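Local structure of hypothetical NUDIX hydrolase (Listeria monocytogenes, 3SON) at residues L9-F22 with N130-K142. The protein is a putative hydrolase of the Nudix (MutT) family, which probably cleaves nucleoside diphosphates linked to another moiety with the help of a bound divalent metal ion. Numbering follows the deposited sequence. Where two conformers were deposited one is given.
Sequences LVIPFIKTEANYQF and NKTALYELNERLK
The C-terminal helix of the Nudix fold packs over the antiparallel hairpin of strands 7-15 and 20-27, with Leu141 lodged among the aromatic rings of Phe13, Tyr20 and Phe22. Leu141 CB lies over the face of the Tyr20 ring, 3.9 Å from the centroid in a CH-pi contact. Leu141 then forks: CD1 lies over faces of both Tyr20 and Phe13 and meets Phe22 obliquely, while Leu141 CD2 touches the Tyr20 ring and CE2 of Phe13, the latter at 3.7 Å. One and two turns earlier on the helix, Leu137 and Leu134 continue the apolar ridge. Leu134 CD1 covers a face of Phe22, 3.9 Å from its centroid, whereas Leu137 CD2 and Asn138 OD1 sit near the ring plane at its edge. Ile11 and Leu137 meet tip to tip, their CG2 and CD2 methyls a tight 3.5 Å apart. With Ile11 CG1 anti to the carbonyl carbon (chi1 -59°) and chi2 extended (174°), CD1 reaches the helix backbone at Ala133 and Leu134. In this alpha/beta/alpha sandwich, helix 130-142 crosses strand 9-15 at -44°, and helix 118-124 adds Tyr118 and Ala121 against Leu134. Nearer the calcium site, Leu9 in one of its two conformers packs against Asn130 and Ala133. At the hairpin end, one water donates to Asn138 OD1 (2.6 Å) and, at 3.2 Å, to OD1 of the poorly ordered Asn19.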
loop_
_atom_site.group_PDB
_atom_site.type_symbol
_atom_site.label_atom_id
_atom_site.label_comp_id
_atom_site.label_asym_id
_atom_site.label_seq_id
_atom_site.Cartn_x
_atom_site.Cartn_y
_atom_site.Cartn_z
ATOM N N LEU A 9 -1.029 -5.351 -10.528
ATOM C CA LEU A 9 -2.396 -4.866 -10.525
ATOM C C LEU A 9 -2.578 -4.136 -11.851
ATOM O O LEU A 9 -1.674 -3.429 -12.320
ATOM C CB LEU A 9 -2.679 -3.937 -9.340
ATOM C CG LEU A 9 -4.118 -3.448 -9.141
ATOM C CD1 LEU A 9 -4.882 -4.441 -8.282
ATOM C CD2 LEU A 9 -4.107 -2.068 -8.489
ATOM N N VAL A 10 -3.715 -4.353 -12.486
ATOM C CA VAL A 10 -4.026 -3.673 -13.765
ATOM C C VAL A 10 -5.450 -3.109 -13.788
ATOM O O VAL A 10 -6.412 -3.850 -13.561
ATOM C CB VAL A 10 -3.870 -4.616 -14.956
ATOM C CG1 VAL A 10 -4.071 -3.866 -16.236
ATOM C CG2 VAL A 10 -2.517 -5.317 -14.950
ATOM N N ILE A 11 -5.567 -1.785 -13.999
ATOM C CA ILE A 11 -6.836 -1.077 -13.943
ATOM C C ILE A 11 -7.295 -0.827 -15.370
ATOM O O ILE A 11 -6.661 -0.073 -16.095
ATOM C CB ILE A 11 -6.697 0.282 -13.229
ATOM C CG1 ILE A 11 -6.183 0.090 -11.795
ATOM C CG2 ILE A 11 -8.034 1.094 -13.210
ATOM C CD1 ILE A 11 -5.886 1.391 -11.081
ATOM N N PRO A 12 -8.388 -1.467 -15.797
ATOM C CA PRO A 12 -8.921 -1.124 -17.150
ATOM C C PRO A 12 -9.624 0.229 -17.116
ATOM O O PRO A 12 -10.189 0.609 -16.072
ATOM C CB PRO A 12 -9.980 -2.217 -17.382
ATOM C CG PRO A 12 -9.790 -3.200 -16.284
ATOM C CD PRO A 12 -9.272 -2.418 -15.118
ATOM N N PHE A 13 -9.560 1.007 -18.210
ATOM C CA PHE A 13 -10.335 2.247 -18.296
ATOM C C PHE A 13 -10.798 2.521 -19.728
ATOM O O PHE A 13 -10.239 1.969 -20.686
ATOM C CB PHE A 13 -9.565 3.466 -17.776
ATOM C CG PHE A 13 -8.398 3.841 -18.619
ATOM C CD1 PHE A 13 -7.165 3.232 -18.429
ATOM C CD2 PHE A 13 -8.528 4.787 -19.650
ATOM C CE1 PHE A 13 -6.099 3.569 -19.199
ATOM C CE2 PHE A 13 -7.450 5.142 -20.418
ATOM C CZ PHE A 13 -6.241 4.527 -20.235
ATOM N N ILE A 14 -11.852 3.347 -19.858
ATOM C CA ILE A 14 -12.378 3.732 -21.179
ATOM C C ILE A 14 -12.643 5.215 -21.149
ATOM O O ILE A 14 -13.034 5.755 -20.106
ATOM C CB ILE A 14 -13.679 3.014 -21.583
ATOM C CG1 ILE A 14 -14.730 3.138 -20.482
ATOM C CG2 ILE A 14 -13.436 1.549 -21.875
ATOM C CD1 ILE A 14 -16.057 2.449 -20.809
ATOM N N LYS A 15 -12.384 5.877 -22.274
ATOM C CA LYS A 15 -12.786 7.269 -22.479
ATOM C C LYS A 15 -14.200 7.345 -23.061
ATOM O O LYS A 15 -14.446 6.829 -24.144
ATOM C CB LYS A 15 -11.837 7.963 -23.450
ATOM C CG LYS A 15 -11.991 9.490 -23.449
ATOM C CD LYS A 15 -11.233 10.185 -24.596
ATOM C CE LYS A 15 -10.766 11.577 -24.211
ATOM N NZ LYS A 15 -11.777 12.341 -23.428
ATOM N N THR A 16 -15.120 7.973 -22.331
ATOM C CA THR A 16 -16.483 8.252 -22.830
ATOM C C THR A 16 -16.567 9.683 -23.383
ATOM O O THR A 16 -15.618 10.463 -23.260
ATOM C CB THR A 16 -17.535 8.103 -21.716
ATOM O OG1 THR A 16 -17.171 8.918 -20.585
ATOM C CG2 THR A 16 -17.652 6.659 -21.290
ATOM N N GLU A 17 -17.697 10.028 -23.990
ATOM C CA GLU A 17 -17.895 11.393 -24.481
ATOM C C GLU A 17 -17.727 12.377 -23.313
ATOM O O GLU A 17 -16.997 13.364 -23.417
ATOM C CB GLU A 17 -19.279 11.546 -25.124
ATOM N N ALA A 18 -18.361 12.058 -22.187
ATOM C CA ALA A 18 -18.328 12.907 -20.995
ATOM C C ALA A 18 -17.004 12.846 -20.234
ATOM O O ALA A 18 -16.291 13.848 -20.116
ATOM C CB ALA A 18 -19.458 12.511 -20.060
ATOM N N ASN A 19 -16.682 11.651 -19.743
ATOM C CA ASN A 19 -15.664 11.472 -18.715
ATOM C C ASN A 19 -14.824 10.211 -18.989
ATOM O O ASN A 19 -14.741 9.746 -20.121
ATOM C CB ASN A 19 -16.390 11.339 -17.361
ATOM C CG ASN A 19 -15.468 11.505 -16.166
ATOM O OD1 ASN A 19 -14.297 11.873 -16.302
ATOM N ND2 ASN A 19 -15.998 11.226 -14.980
ATOM N N TYR A 20 -14.154 9.715 -17.956
ATOM C CA TYR A 20 -13.516 8.431 -18.020
ATOM C C TYR A 20 -14.278 7.507 -17.118
ATOM O O TYR A 20 -14.850 7.931 -16.088
ATOM C CB TYR A 20 -12.081 8.511 -17.534
ATOM C CG TYR A 20 -11.171 9.243 -18.491
ATOM C CD1 TYR A 20 -10.589 8.570 -19.548
ATOM C CD2 TYR A 20 -10.891 10.589 -18.331
ATOM C CE1 TYR A 20 -9.751 9.221 -20.439
ATOM C CE2 TYR A 20 -10.064 11.253 -19.224
ATOM C CZ TYR A 20 -9.487 10.547 -20.272
ATOM O OH TYR A 20 -8.658 11.163 -21.188
ATOM N N GLN A 21 -14.339 6.251 -17.536
ATOM C CA GLN A 21 -14.868 5.195 -16.710
ATOM C C GLN A 21 -13.802 4.134 -16.431
ATOM O O GLN A 21 -12.871 3.928 -17.234
ATOM C CB GLN A 21 -16.109 4.597 -17.344
ATOM C CG GLN A 21 -17.246 5.625 -17.419
ATOM C CD GLN A 21 -18.606 4.987 -17.541
ATOM O OE1 GLN A 21 -18.755 3.973 -18.189
ATOM N NE2 GLN A 21 -19.605 5.575 -16.895
ATOM N N PHE A 22 -14.006 3.402 -15.341
ATOM C CA PHE A 22 -13.034 2.472 -14.836
ATOM C C PHE A 22 -13.720 1.117 -14.654
ATOM O O PHE A 22 -14.901 1.029 -14.248
ATOM C CB PHE A 22 -12.477 3.000 -13.510
ATOM C CG PHE A 22 -11.834 4.350 -13.637
ATOM C CD1 PHE A 22 -10.536 4.427 -14.099
ATOM C CD2 PHE A 22 -12.528 5.511 -13.395
ATOM C CE1 PHE A 22 -9.927 5.635 -14.303
ATOM C CE2 PHE A 22 -11.912 6.743 -13.541
ATOM C CZ PHE A 22 -10.629 6.801 -14.042
ATOM N N ASN A 130 -5.261 -0.231 -3.945
ATOM C CA ASN A 130 -6.048 -0.065 -5.164
ATOM C C ASN A 130 -6.678 1.334 -5.366
ATOM O O ASN A 130 -6.634 1.890 -6.484
ATOM C CB ASN A 130 -7.176 -1.077 -5.157
ATOM C CG ASN A 130 -6.715 -2.510 -5.070
ATOM O OD1 ASN A 130 -5.490 -2.862 -4.900
ATOM N ND2 ASN A 130 -7.708 -3.386 -5.154
ATOM N N LYS A 131 -7.157 1.922 -4.290
ATOM C CA LYS A 131 -7.665 3.238 -4.262
ATOM C C LYS A 131 -6.584 4.226 -4.613
ATOM O O LYS A 131 -6.847 5.215 -5.348
ATOM C CB LYS A 131 -8.254 3.504 -2.882
ATOM C CG LYS A 131 -9.433 2.570 -2.598
ATOM C CD LYS A 131 -10.116 3.003 -1.322
ATOM C CE LYS A 131 -11.208 2.021 -0.918
ATOM N NZ LYS A 131 -11.818 2.369 0.399
ATOM N N THR A 132 -5.385 4.013 -4.056
ATOM C CA THR A 132 -4.252 4.880 -4.332
ATOM C C THR A 132 -3.850 4.822 -5.805
ATOM O O THR A 132 -3.695 5.892 -6.435
ATOM C CB THR A 132 -3.066 4.590 -3.433
ATOM O OG1 THR A 132 -3.454 4.875 -2.077
ATOM C CG2 THR A 132 -1.818 5.480 -3.826
ATOM N N ALA A 133 -3.714 3.621 -6.359
ATOM C CA ALA A 133 -3.444 3.441 -7.805
ATOM C C ALA A 133 -4.529 4.124 -8.703
ATOM O O ALA A 133 -4.227 4.858 -9.729
ATOM C CB ALA A 133 -3.266 1.930 -8.141
ATOM N N LEU A 134 -5.766 4.029 -8.264
ATOM C CA LEU A 134 -6.868 4.568 -9.051
ATOM C C LEU A 134 -6.819 6.091 -9.018
ATOM O O LEU A 134 -7.023 6.719 -10.029
ATOM C CB LEU A 134 -8.218 4.048 -8.541
ATOM C CG LEU A 134 -9.419 4.582 -9.321
ATOM C CD1 LEU A 134 -9.312 4.143 -10.746
ATOM C CD2 LEU A 134 -10.736 4.090 -8.724
ATOM N N TYR A 135 -6.544 6.670 -7.848
ATOM C CA TYR A 135 -6.355 8.129 -7.726
ATOM C C TYR A 135 -5.323 8.640 -8.718
ATOM O O TYR A 135 -5.539 9.639 -9.444
ATOM C CB TYR A 135 -5.924 8.485 -6.287
ATOM C CG TYR A 135 -5.504 9.883 -6.177
ATOM C CD1 TYR A 135 -6.428 10.897 -6.151
ATOM C CD2 TYR A 135 -4.163 10.219 -6.184
ATOM C CE1 TYR A 135 -6.019 12.243 -6.116
ATOM C CE2 TYR A 135 -3.763 11.524 -6.140
ATOM C CZ TYR A 135 -4.695 12.529 -6.117
ATOM O OH TYR A 135 -4.253 13.855 -6.071
ATOM N N GLU A 136 -4.156 8.026 -8.683
ATOM C CA GLU A 136 -3.056 8.406 -9.596
ATOM C C GLU A 136 -3.521 8.318 -11.070
ATOM O O GLU A 136 -3.306 9.204 -11.861
ATOM C CB GLU A 136 -1.845 7.500 -9.364
ATOM C CG GLU A 136 -0.743 7.873 -10.345
ATOM C CD GLU A 136 0.450 6.937 -10.341
ATOM O OE1 GLU A 136 0.548 6.008 -9.463
ATOM O OE2 GLU A 136 1.288 7.112 -11.276
ATOM N N LEU A 137 -4.074 7.183 -11.452
ATOM C CA LEU A 137 -4.589 7.035 -12.823
ATOM C C LEU A 137 -5.555 8.172 -13.220
ATOM O O LEU A 137 -5.475 8.731 -14.328
ATOM C CB LEU A 137 -5.289 5.683 -12.991
ATOM C CG LEU A 137 -5.953 5.398 -14.369
ATOM C CD1 LEU A 137 -5.003 5.682 -15.539
ATOM C CD2 LEU A 137 -6.648 4.021 -14.454
ATOM N N ASN A 138 -6.461 8.482 -12.315
ATOM C CA ASN A 138 -7.462 9.433 -12.555
ATOM C C ASN A 138 -6.851 10.841 -12.731
ATOM O O ASN A 138 -7.153 11.558 -13.701
ATOM C CB ASN A 138 -8.514 9.424 -11.462
ATOM C CG ASN A 138 -9.671 10.317 -11.804
ATOM O OD1 ASN A 138 -10.290 10.178 -12.885
ATOM N ND2 ASN A 138 -9.961 11.287 -10.919
ATOM N N GLU A 139 -5.899 11.197 -11.865
ATOM C CA GLU A 139 -5.175 12.476 -12.041
ATOM C C GLU A 139 -4.402 12.532 -13.340
ATOM O O GLU A 139 -4.442 13.547 -14.055
ATOM C CB GLU A 139 -4.252 12.748 -10.838
ATOM C CG GLU A 139 -4.978 13.000 -9.535
ATOM C CD GLU A 139 -5.947 14.159 -9.653
ATOM O OE1 GLU A 139 -5.508 15.286 -9.982
ATOM O OE2 GLU A 139 -7.153 13.929 -9.421
ATOM N N ARG A 140 -3.722 11.443 -13.679
ATOM C CA ARG A 140 -3.009 11.347 -14.949
ATOM C C ARG A 140 -3.917 11.441 -16.172
ATOM O O ARG A 140 -3.609 12.178 -17.070
ATOM C CB ARG A 140 -2.173 10.128 -14.995
ATOM C CG ARG A 140 -0.959 10.130 -14.104
ATOM C CD ARG A 140 -0.214 8.839 -14.343
ATOM N NE ARG A 140 0.999 8.749 -13.550
ATOM C CZ ARG A 140 2.165 9.259 -13.903
ATOM N NH1 ARG A 140 2.291 9.963 -15.045
ATOM N NH2 ARG A 140 3.205 9.115 -13.077
ATOM N N LEU A 141 -5.071 10.792 -16.161
ATOM C CA LEU A 141 -5.977 10.930 -17.292
ATOM C C LEU A 141 -6.373 12.408 -17.415
ATOM O O LEU A 141 -6.147 13.013 -18.444
ATOM C CB LEU A 141 -7.193 10.041 -17.150
ATOM C CG LEU A 141 -6.878 8.550 -17.315
ATOM C CD1 LEU A 141 -8.094 7.629 -16.946
ATOM C CD2 LEU A 141 -6.382 8.317 -18.733
ATOM N N LYS A 142 -6.946 12.970 -16.352
ATOM C CA LYS A 142 -7.369 14.369 -16.343
ATOM C C LYS A 142 -6.326 15.322 -16.886
ATOM O O LYS A 142 -6.682 16.318 -17.519
ATOM C CB LYS A 142 -7.683 14.811 -14.933
ATOM C CG LYS A 142 -8.983 14.329 -14.346
ATOM C CD LYS A 142 -8.962 14.711 -12.873
ATOM C CE LYS A 142 -10.245 14.416 -12.133
ATOM N NZ LYS A 142 -10.160 15.087 -10.795
HETATM O O HOH W 1 -12.689 10.997 -13.617
#